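Probable E3 ubiquitin-protein ligase HERC1 (Homo sapiens, PDB 4QT6) probably acts as an E3 ubiquitin-protein ligase and carries a SPRY domain, a beta-sandwich module that in related proteins commonly mediates protein-protein recognition. Local coordinates at residues W41-V46 with P138-Y143; E48-E53 with S97-D102. All blocks are in the same frame, centred on the assembly; numbering follows the deposited sequence. Where two conformers were deposited one is given.

Interaction 1: W41-V46 with P138-Y143; sequences WKFYIV and PCVMFY. With ARF (formamide), chain B.
Trp41 and Phe43 face Pro138 and Val140 across the gap between two strands, 41-46 and 138-142, which run nearly parallel at 22° with their axes 9.3 Å apart, a spacing filled mainly by side chains. Trp41 and Pro138 cross obliquely, the flat indole taking the compact pyrrolidine ring over one face. Pro138 CG stands 3.8 Å from the centroid of the Trp41 six-membered ring, a CH-pi contact, while Pro138 CB reaches Trp41 CZ2 at 3.6 Å. Phe43 carries the next step: its CG lies anti to the carbonyl carbon (chi1 -73°), and the ring slides past Val140 in the opposite direction. Val140 CG2 lies over the ring face, 3.6 Å from Phe43 CE1, one methyl of the beta-branched valine making a second CH-pi contact. Phe43 CZ also comes within 3.3 Å of Cys139 O, obliquely to the ring. Trp41 NE1 sits over a Phe43 face. Farther along, Tyr143 OH donates to a formamide O at 2.6 Å. All five touching residues are buried in the SPRY beta-sandwich core. Strand 38-47, hydrogen-bonded between 103-109 and 150-154, thus packs against strand 137-142 of the other sheet, with Val57, Val59, Val151 and Ile153 around the contact.

Interaction 2: E48-E53 with S97-D102; sequences ENRGNE and SFTQGD. With ARF (formamide), chain B; ARF (formamide), chain G.
Gln100 reaches across to Glu48 and Arg50, joining two loops that each contain a type II beta turn, Asn49 to Asn52 and Thr99 to Asp102. Followed outward, Gln100 CB lies over the centre of the Arg50 guanidinium, 3.7 Å above its plane, and CG, anti to the backbone N (chi1 -173°), stays beside Arg50 NH2. The chain remains extended to CD, which lies between Arg50 NH2 and Glu48 N. At the tip, Gln100 OE1 accepts a nearly straight hydrogen bond from Glu48 N (2.9 Å, 172° at the hydrogen), the donor lying near the carbonyl plane. A glutamine suits this place because its chain is long enough to bring a carbonyl to that backbone N-H. The Gln100 and Arg50 side chains cross at about a right angle, their amide and guanidinium planes 53° apart.

Thr99 makes the second link. Thr99 OG1, anti to the backbone N, donates to the anti lone pair of Glu53 OE2 at 2.6 Å. The same oxygen also accepts a hydrogen bond from Gly51 N, from above the carboxylate plane, so one buried carboxylate oxygen holds both its own turn and the opposite loop. Gly51 has a positive phi, readily adopted by glycine at this turn position. Asp102 OD2 accepts a hydrogen bond from Thr99 N, steadying the facing turn.

Glu48 turns its carboxylate the other way: OE2 accepts a hydrogen bond from Asn49 N, and OE1 is bound by Thr55 OG1 and Gly54 N. Asn52 and Glu53 also hold two formamides through backbone and side-chain oxygens. The two loops lie beside the end of the sandwich: loop 48-53 connects strand 38-47 to strand 55-60, and loop 97-102 leads from strand 93-94 into strand 103-109, with Phe98 packed on Ile45 and Tyr78.

How the interactions relate
From the N terminus, the chain passes through strand 38-47, where the first half of interaction 1 lies, and turns directly into loop 48-53. It then builds strands 55-60, 75-79 and 84-86 of the opposing sheet before loop 97-102 returns to close interaction 2. Strands 103-109, 114-119 and 125-128 follow, and only at strand 137-142 is interaction 1 closed, so the smaller loop is nested inside the larger. Interaction 1 joins the two sheets through their core; interaction 2 ties inter-strand loops near one end. The two meet at Ile45, whose backbone probably hydrogen-bonds to Gly101 and Asp102, and share one formamide, bound by Tyr143, Asn52 and Glu53 together with Arg79.

Interaction 1: W41-V46 with P138-Y143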
loop_
_atom_site.group_PDB
_atom_site.type_symbol
_atom_site.label_atom_id
_atom_site.label_comp_id
_atom_site.label_asym_id
_atom_site.label_seq_id
_atom_site.Cartn_x
_atom_site.Cartn_y
_atom_site.Cartn_z
ATOM N N TRP A 41 -3.058 -10.216 -3.167
ATOM C CA TRP A 41 -3.484 -10.117 -1.773
ATOM C C TRP A 41 -4.453 -8.938 -1.642
ATOM O O TRP A 41 -4.730 -8.236 -2.628
ATOM C CB TRP A 41 -2.285 -9.961 -0.822
ATOM C CG TRP A 41 -1.687 -8.610 -0.895
ATOM C CD1 TRP A 41 -1.878 -7.592 -0.016
ATOM C CD2 TRP A 41 -0.786 -8.108 -1.899
ATOM N NE1 TRP A 41 -1.184 -6.499 -0.407
ATOM C CE2 TRP A 41 -0.484 -6.785 -1.546
ATOM C CE3 TRP A 41 -0.190 -8.663 -3.042
ATOM C CZ2 TRP A 41 0.361 -5.970 -2.301
ATOM C CZ3 TRP A 41 0.642 -7.857 -3.813
ATOM C CH2 TRP A 41 0.914 -6.516 -3.431
ATOM N N LYS A 42 -4.967 -8.711 -0.434
ATOM C CA LYS A 42 -5.838 -7.580 -0.189
ATOM C C LYS A 42 -5.392 -6.757 1.003
ATOM O O LYS A 42 -4.782 -7.260 1.924
ATOM C CB LYS A 42 -7.290 -8.035 0.036
ATOM C CG LYS A 42 -7.901 -8.730 -1.154
ATOM C CD LYS A 42 -9.329 -9.123 -0.891
ATOM C CE LYS A 42 -9.959 -9.722 -2.129
ATOM N NZ LYS A 42 -11.249 -10.377 -1.796
ATOM N N PHE A 43 -5.650 -5.455 0.924
ATOM C CA PHE A 43 -5.629 -4.597 2.098
ATOM C C PHE A 43 -7.050 -4.277 2.481
ATOM O O PHE A 43 -7.889 -4.058 1.606
ATOM C CB PHE A 43 -4.881 -3.306 1.819
ATOM C CG PHE A 43 -3.387 -3.473 1.712
ATOM C CD1 PHE A 43 -2.653 -3.876 2.814
ATOM C CD2 PHE A 43 -2.721 -3.157 0.558
ATOM C CE1 PHE A 43 -1.281 -4.009 2.742
ATOM C CE2 PHE A 43 -1.335 -3.269 0.485
ATOM C CZ PHE A 43 -0.628 -3.665 1.580
ATOM N N TYR A 44 -7.321 -4.257 3.790
ATOM C CA TYR A 44 -8.630 -3.893 4.307
ATOM C C TYR A 44 -8.431 -2.679 5.207
ATOM O O TYR A 44 -7.561 -2.682 6.101
ATOM C CB TYR A 44 -9.241 -5.054 5.075
ATOM C CG TYR A 44 -10.517 -4.683 5.760
ATOM C CD1 TYR A 44 -11.675 -4.469 5.025
ATOM C CD2 TYR A 44 -10.561 -4.518 7.137
ATOM C CE1 TYR A 44 -12.864 -4.119 5.654
ATOM C CE2 TYR A 44 -11.740 -4.155 7.770
ATOM C CZ TYR A 44 -12.883 -3.959 7.016
ATOM O OH TYR A 44 -14.078 -3.622 7.630
ATOM N N ILE A 45 -9.195 -1.625 4.948
ATOM C CA ILE A 45 -9.028 -0.373 5.687
ATOM C C ILE A 45 -9.831 -0.428 6.999
ATOM O O ILE A 45 -11.065 -0.277 7.032
ATOM C CB ILE A 45 -9.384 0.885 4.858
ATOM C CG1 ILE A 45 -8.753 0.836 3.451
ATOM C CG2 ILE A 45 -8.968 2.135 5.603
ATOM C CD1 ILE A 45 -7.255 0.727 3.402
ATOM N N VAL A 46 -9.113 -0.683 8.089
ATOM C CA VAL A 46 -9.759 -0.901 9.391
ATOM C C VAL A 46 -10.281 0.411 9.980
ATOM O O VAL A 46 -11.400 0.470 10.529
ATOM C CB VAL A 46 -8.800 -1.598 10.379
ATOM C CG1 VAL A 46 -9.385 -1.620 11.775
ATOM C CG2 VAL A 46 -8.509 -3.036 9.947
ATOM N N PRO A 138 4.547 -5.938 -0.203
ATOM C CA PRO A 138 3.325 -5.189 0.138
ATOM C C PRO A 138 3.586 -4.135 1.208
ATOM O O PRO A 138 4.365 -4.379 2.139
ATOM C CB PRO A 138 2.380 -6.283 0.646
ATOM C CG PRO A 138 2.838 -7.511 -0.057
ATOM C CD PRO A 138 4.329 -7.402 -0.168
ATOM N N CYS A 139 2.997 -2.956 1.054
ATOM C CA CYS A 139 3.221 -1.851 1.998
ATOM C C CYS A 139 2.051 -0.932 2.144
ATOM O O CYS A 139 1.175 -0.877 1.308
ATOM C CB CYS A 139 4.426 -1.006 1.599
ATOM S SG CYS A 139 4.193 0.025 0.152
ATOM N N VAL A 140 2.098 -0.185 3.235
ATOM C CA VAL A 140 1.145 0.857 3.563
ATOM C C VAL A 140 1.980 2.048 3.982
ATOM O O VAL A 140 3.005 1.882 4.652
ATOM C CB VAL A 140 0.228 0.392 4.713
ATOM C CG1 VAL A 140 -0.668 1.514 5.189
ATOM C CG2 VAL A 140 -0.587 -0.812 4.272
HETATM N N MSE A 141 1.556 3.244 3.579
HETATM C CA MSE A 141 2.219 4.490 3.994
HETATM C C MSE A 141 1.152 5.440 4.482
HETATM O O MSE A 141 0.058 5.459 3.924
HETATM C CB MSE A 141 2.964 5.021 2.763
HETATM C CG MSE A 141 3.877 6.227 2.963
HETATM SE SE MSE A 141 2.926 7.957 2.840
HETATM C CE MSE A 141 1.477 7.536 1.583
ATOM N N PHE A 142 1.464 6.223 5.512
ATOM C CA PHE A 142 0.569 7.251 6.008
ATOM C C PHE A 142 1.238 8.615 5.898
ATOM O O PHE A 142 2.354 8.789 6.389
ATOM C CB PHE A 142 0.231 6.973 7.468
ATOM C CG PHE A 142 -0.339 5.604 7.724
ATOM C CD1 PHE A 142 -1.635 5.274 7.317
ATOM C CD2 PHE A 142 0.414 4.653 8.415
ATOM C CE1 PHE A 142 -2.147 4.016 7.567
ATOM C CE2 PHE A 142 -0.104 3.380 8.669
ATOM C CZ PHE A 142 -1.376 3.072 8.235
ATOM N N TYR A 143 0.560 9.561 5.249
ATOM C CA TYR A 143 1.104 10.922 5.095
ATOM C C TYR A 143 0.470 11.914 6.033
ATOM O O TYR A 143 0.834 13.105 6.019
ATOM C CB TYR A 143 1.036 11.420 3.645
ATOM C CG TYR A 143 -0.335 11.415 3.030
ATOM C CD1 TYR A 143 -1.220 12.458 3.250
ATOM C CD2 TYR A 143 -0.760 10.363 2.232
ATOM C CE1 TYR A 143 -2.477 12.448 2.708
ATOM C CE2 TYR A 143 -2.024 10.351 1.666
ATOM C CZ TYR A 143 -2.872 11.410 1.882
ATOM O OH TYR A 143 -4.111 11.402 1.308
HETATM N N ARF B . -6.906 13.965 2.931
HETATM C C ARF B . -6.223 14.372 1.863
HETATM O O ARF B . -5.338 13.679 1.384
#

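Interaction 2: E48-E53 with S97-D102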
loop_
_atom_site.group_PDB
_atom_site.type_symbol
_atom_site.label_atom_id
_atom_site.label_comp_id
_atom_site.label_asym_id
_atom_site.label_seq_id
_atom_site.Cartn_x
_atom_site.Cartn_y
_atom_site.Cartn_z
ATOM N N GLU A 48 -10.009 4.784 9.350
ATOM C CA GLU A 48 -9.602 5.984 8.652
ATOM C C GLU A 48 -10.526 7.145 9.041
ATOM O O GLU A 48 -11.515 6.940 9.745
ATOM C CB GLU A 48 -9.622 5.760 7.126
ATOM C CG GLU A 48 -8.224 5.657 6.498
ATOM C CD GLU A 48 -7.500 6.993 6.441
ATOM O OE1 GLU A 48 -6.398 7.069 5.844
ATOM O OE2 GLU A 48 -8.028 7.996 6.997
ATOM N N ASN A 49 -10.160 8.340 8.593
ATOM C CA ASN A 49 -11.026 9.538 8.660
ATOM C C ASN A 49 -11.720 9.699 7.328
ATOM O O ASN A 49 -11.111 10.134 6.355
ATOM C CB ASN A 49 -10.189 10.763 8.993
ATOM C CG ASN A 49 -9.459 10.615 10.299
ATOM O OD1 ASN A 49 -8.227 10.518 10.344
ATOM N ND2 ASN A 49 -10.218 10.551 11.380
ATOM N N ARG A 50 -12.985 9.294 7.274
ATOM C CA ARG A 50 -13.743 9.316 6.033
ATOM C C ARG A 50 -13.774 10.731 5.468
ATOM O O ARG A 50 -14.031 11.700 6.199
ATOM C CB ARG A 50 -15.166 8.813 6.251
ATOM C CG ARG A 50 -15.266 7.323 6.545
ATOM C CD ARG A 50 -16.599 6.993 7.199
ATOM N NE ARG A 50 -16.609 5.689 7.860
ATOM C CZ ARG A 50 -16.737 4.511 7.244
ATOM N NH1 ARG A 50 -16.842 4.429 5.914
ATOM N NH2 ARG A 50 -16.753 3.397 7.968
ATOM N N GLY A 51 -13.477 10.847 4.180
ATOM C CA GLY A 51 -13.418 12.154 3.515
ATOM C C GLY A 51 -12.173 12.986 3.767
ATOM O O GLY A 51 -12.069 14.100 3.270
ATOM N N ASN A 52 -11.223 12.482 4.550
ATOM C CA ASN A 52 -9.971 13.193 4.774
ATOM C C ASN A 52 -8.886 12.171 5.077
ATOM O O ASN A 52 -8.171 12.269 6.071
ATOM C CB ASN A 52 -10.119 14.188 5.925
ATOM C CG ASN A 52 -8.924 15.108 6.069
ATOM O OD1 ASN A 52 -8.266 15.486 5.087
ATOM N ND2 ASN A 52 -8.633 15.480 7.300
ATOM N N GLU A 53 -8.777 11.199 4.179
ATOM C CA GLU A 53 -7.926 10.021 4.414
ATOM C C GLU A 53 -6.464 10.400 4.306
ATOM O O GLU A 53 -6.114 11.403 3.663
ATOM C CB GLU A 53 -8.263 8.902 3.426
ATOM C CG GLU A 53 -9.607 8.235 3.647
ATOM C CD GLU A 53 -10.787 9.006 3.066
ATOM O OE1 GLU A 53 -10.578 10.053 2.433
ATOM O OE2 GLU A 53 -11.929 8.566 3.263
ATOM N N SER A 97 -11.332 6.271 -5.353
ATOM C CA SER A 97 -10.980 6.560 -3.973
ATOM C C SER A 97 -11.428 5.386 -3.104
ATOM O O SER A 97 -12.236 4.562 -3.525
ATOM C CB SER A 97 -11.646 7.857 -3.499
ATOM O OG SER A 97 -13.055 7.735 -3.517
ATOM N N PHE A 98 -10.875 5.287 -1.903
ATOM C CA PHE A 98 -11.313 4.259 -0.974
ATOM C C PHE A 98 -11.155 4.745 0.453
ATOM O O PHE A 98 -10.497 5.763 0.704
ATOM C CB PHE A 98 -10.595 2.921 -1.226
ATOM C CG PHE A 98 -9.084 3.002 -1.169
ATOM C CD1 PHE A 98 -8.354 3.343 -2.295
ATOM C CD2 PHE A 98 -8.393 2.705 -0.007
ATOM C CE1 PHE A 98 -6.970 3.402 -2.268
ATOM C CE2 PHE A 98 -7.005 2.762 0.028
ATOM C CZ PHE A 98 -6.290 3.117 -1.094
ATOM N N THR A 99 -11.779 4.037 1.385
ATOM C CA THR A 99 -11.839 4.493 2.772
ATOM C C THR A 99 -12.078 3.333 3.716
ATOM O O THR A 99 -12.034 2.137 3.316
ATOM C CB THR A 99 -12.931 5.590 2.941
ATOM O OG1 THR A 99 -12.775 6.258 4.206
ATOM C CG2 THR A 99 -14.307 5.014 2.802
ATOM N N GLN A 100 -12.313 3.678 4.984
ATOM C CA GLN A 100 -12.604 2.693 6.015
ATOM C C GLN A 100 -13.658 1.706 5.550
ATOM O O GLN A 100 -14.700 2.104 5.016
ATOM C CB GLN A 100 -13.096 3.417 7.266
ATOM C CG GLN A 100 -13.271 2.506 8.457
ATOM C CD GLN A 100 -13.491 3.262 9.752
ATOM O OE1 GLN A 100 -12.747 4.183 10.089
ATOM N NE2 GLN A 100 -14.507 2.842 10.514
ATOM N N GLY A 101 -13.400 0.420 5.749
ATOM C CA GLY A 101 -14.329 -0.637 5.401
ATOM C C GLY A 101 -14.205 -1.186 3.993
ATOM O O GLY A 101 -14.862 -2.187 3.664
ATOM N N ASP A 102 -13.361 -0.567 3.168
ATOM C CA ASP A 102 -13.091 -1.063 1.817
ATOM C C ASP A 102 -11.916 -2.054 1.791
ATOM O O ASP A 102 -10.986 -2.004 2.636
ATOM C CB ASP A 102 -12.761 0.087 0.856
ATOM C CG ASP A 102 -13.950 1.002 0.589
ATOM O OD1 ASP A 102 -15.082 0.484 0.569
ATOM O OD2 ASP A 102 -13.730 2.221 0.366
HETATM N N ARF B . -6.906 13.965 2.931
HETATM C C ARF B . -6.223 14.372 1.863
HETATM O O ARF B . -5.338 13.679 1.384
HETATM N N ARF G . -5.597 12.740 7.240
HETATM C C ARF G . -5.069 13.383 6.191
HETATM O O ARF G . -3.984 13.940 6.292
#